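Local coordinates for flagellar assembly protein FliH (Salmonella typhimurium, PDB 5B0O) that is a cytoplasmic protein needed for flagellar assembly and regrowth that takes part in flagellar protein export, at residues P73-P79 and W98-P104. Numbering follows the deposited sequence.
Sequences PQLRVHP and WRLRGDP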
# COMPACT_ATOMS: atom_id res chain seq x y z
N PRO E 73 -14.35 14.48 36.70
CA PRO E 73 -13.84 13.14 36.37
C PRO E 73 -14.51 12.07 37.21
O PRO E 73 -14.75 12.29 38.39
CB PRO E 73 -12.36 13.23 36.75
CG PRO E 73 -12.04 14.69 36.71
CD PRO E 73 -13.28 15.35 37.21
N GLN E 74 -14.83 10.94 36.58
CA GLN E 74 -15.37 9.79 37.30
C GLN E 74 -14.69 8.50 36.85
O GLN E 74 -14.64 8.21 35.66
CB GLN E 74 -16.89 9.70 37.14
CG GLN E 74 -17.36 8.95 35.89
CD GLN E 74 -18.87 8.99 35.72
OE1 GLN E 74 -19.40 8.63 34.66
NE2 GLN E 74 -19.58 9.44 36.75
N LEU E 75 -14.15 7.75 37.80
CA LEU E 75 -13.55 6.45 37.53
C LEU E 75 -14.62 5.37 37.67
O LEU E 75 -15.42 5.41 38.59
CB LEU E 75 -12.40 6.16 38.50
CG LEU E 75 -11.85 4.74 38.60
CD1 LEU E 75 -11.23 4.31 37.30
CD2 LEU E 75 -10.83 4.63 39.72
N ARG E 76 -14.63 4.44 36.72
CA ARG E 76 -15.61 3.37 36.72
C ARG E 76 -14.90 2.03 36.67
O ARG E 76 -13.97 1.84 35.89
CB ARG E 76 -16.52 3.46 35.50
CG ARG E 76 -17.24 4.78 35.33
CD ARG E 76 -17.93 4.83 33.98
NE ARG E 76 -18.34 6.19 33.65
CZ ARG E 76 -18.81 6.54 32.45
NH1 ARG E 76 -18.90 5.64 31.49
NH2 ARG E 76 -19.16 7.80 32.22
N VAL E 77 -15.35 1.11 37.52
CA VAL E 77 -14.85 -0.25 37.49
C VAL E 77 -16.03 -1.19 37.69
O VAL E 77 -17.12 -0.76 38.08
CB VAL E 77 -13.81 -0.49 38.58
CG1 VAL E 77 -13.16 -1.85 38.38
CG2 VAL E 77 -12.75 0.59 38.54
N HIS E 78 -15.83 -2.47 37.39
CA HIS E 78 -16.87 -3.47 37.62
C HIS E 78 -17.20 -3.51 39.10
O HIS E 78 -16.29 -3.50 39.94
CB HIS E 78 -16.39 -4.85 37.16
CG HIS E 78 -17.48 -5.87 37.05
ND1 HIS E 78 -17.27 -7.21 37.28
CD2 HIS E 78 -18.79 -5.74 36.73
CE1 HIS E 78 -18.40 -7.86 37.10
NE2 HIS E 78 -19.34 -7.00 36.77
N PRO E 79 -18.49 -3.57 39.43
CA PRO E 79 -18.91 -3.59 40.84
C PRO E 79 -18.10 -4.57 41.68
O PRO E 79 -17.93 -4.34 42.88
CB PRO E 79 -20.37 -4.04 40.75
CG PRO E 79 -20.84 -3.41 39.46
CD PRO E 79 -19.64 -3.40 38.52
N TRP E 98 -11.77 13.05 42.02
CA TRP E 98 -12.50 12.07 41.20
C TRP E 98 -13.61 11.44 42.02
O TRP E 98 -13.53 11.40 43.24
CB TRP E 98 -11.58 10.96 40.70
CG TRP E 98 -10.56 11.40 39.70
CD1 TRP E 98 -10.27 12.67 39.33
CD2 TRP E 98 -9.68 10.55 38.94
NE1 TRP E 98 -9.27 12.67 38.40
CE2 TRP E 98 -8.88 11.38 38.14
CE3 TRP E 98 -9.49 9.17 38.87
CZ2 TRP E 98 -7.91 10.88 37.27
CZ3 TRP E 98 -8.53 8.67 38.01
CH2 TRP E 98 -7.76 9.52 37.22
N ARG E 99 -14.64 10.94 41.34
CA ARG E 99 -15.66 10.14 42.00
C ARG E 99 -15.72 8.75 41.38
O ARG E 99 -15.23 8.54 40.28
CB ARG E 99 -17.02 10.82 42.00
CG ARG E 99 -17.63 11.01 40.64
CD ARG E 99 -18.73 12.06 40.70
NE ARG E 99 -19.17 12.46 39.37
CZ ARG E 99 -20.43 12.44 38.96
NH1 ARG E 99 -21.40 12.05 39.78
NH2 ARG E 99 -20.72 12.81 37.72
N LEU E 100 -16.30 7.80 42.11
CA LEU E 100 -16.30 6.41 41.68
C LEU E 100 -17.70 5.84 41.54
O LEU E 100 -18.60 6.14 42.33
CB LEU E 100 -15.47 5.56 42.63
CG LEU E 100 -15.10 4.17 42.12
CD1 LEU E 100 -13.82 3.68 42.76
CD2 LEU E 100 -16.23 3.19 42.34
N ARG E 101 -17.87 5.02 40.52
CA ARG E 101 -19.13 4.35 40.23
C ARG E 101 -18.82 2.92 39.87
O ARG E 101 -17.69 2.61 39.47
CB ARG E 101 -19.79 4.98 39.01
CG ARG E 101 -20.51 6.29 39.25
CD ARG E 101 -21.12 6.73 37.93
NE ARG E 101 -21.17 5.62 36.98
CZ ARG E 101 -21.26 5.75 35.66
NH1 ARG E 101 -21.32 6.95 35.11
NH2 ARG E 101 -21.30 4.67 34.89
N GLY E 102 -19.79 2.03 40.02
CA GLY E 102 -19.67 0.73 39.38
C GLY E 102 -20.19 0.83 37.96
O GLY E 102 -21.21 1.46 37.70
N ASP E 103 -19.48 0.19 37.03
CA ASP E 103 -19.98 0.01 35.68
C ASP E 103 -20.05 -1.48 35.38
O ASP E 103 -19.02 -2.17 35.37
CB ASP E 103 -19.11 0.73 34.65
CG ASP E 103 -19.81 0.89 33.31
OD1 ASP E 103 -20.54 1.89 33.13
OD2 ASP E 103 -19.65 0.01 32.43
N PRO E 104 -21.26 -1.99 35.15
CA PRO E 104 -21.46 -3.43 34.98
C PRO E 104 -20.75 -3.98 33.74
O PRO E 104 -20.48 -5.18 33.68
CB PRO E 104 -22.97 -3.56 34.82
CG PRO E 104 -23.40 -2.24 34.27
CD PRO E 104 -22.50 -1.23 34.90
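W98 lays its indole across P73: CB of the proline sits over the face of the five-membered ring, 3.7 Å from its centroid, a CH-pi contact at the start of two parallel strands. The W98 side chain also touches L62 and L63 of helix 53-63. R99 then starts the pairing, its N bonding to O of P73 while its O takes N of L75 at 2.8 Å. Its side chain turns to the Q74 side of the sheet, where NE2 of Q74 lies over one face of the guanidinium. L100 points to the opposite face, with L75 and V77; both leucines also touch L93 of helix 79-96, the crossover of this beta-alpha-beta unit. The pair lies in the C-terminal part of FliH, strand 99-102 at one edge of the chain's mixed sheet and strand 74-77 bonded on its other side to strand 112-114. R101 N bonds to O of L75, and its own O receives a weak bond from N of V77. The R101 chain is bent before its guanidinium, which lies beside that of R76, the planes 18° apart and NE of R76 3.4 Å from NH1 of R101. After G102, D103 closes the pairing with N to O of V77 at 2.8 Å, and its OD1 makes a long salt bridge to NH2 of R101, while OD2 bonds to T105.

R76 grips OE1 of Q74 side-on through NE and NH2, the NE donor above the carbonyl plane. One amide oxygen, taking two bonds, probably helps hold the R76 guanidinium in place, and the D103 carboxylate probably eases the repulsion between the two neighbouring guanidinium groups.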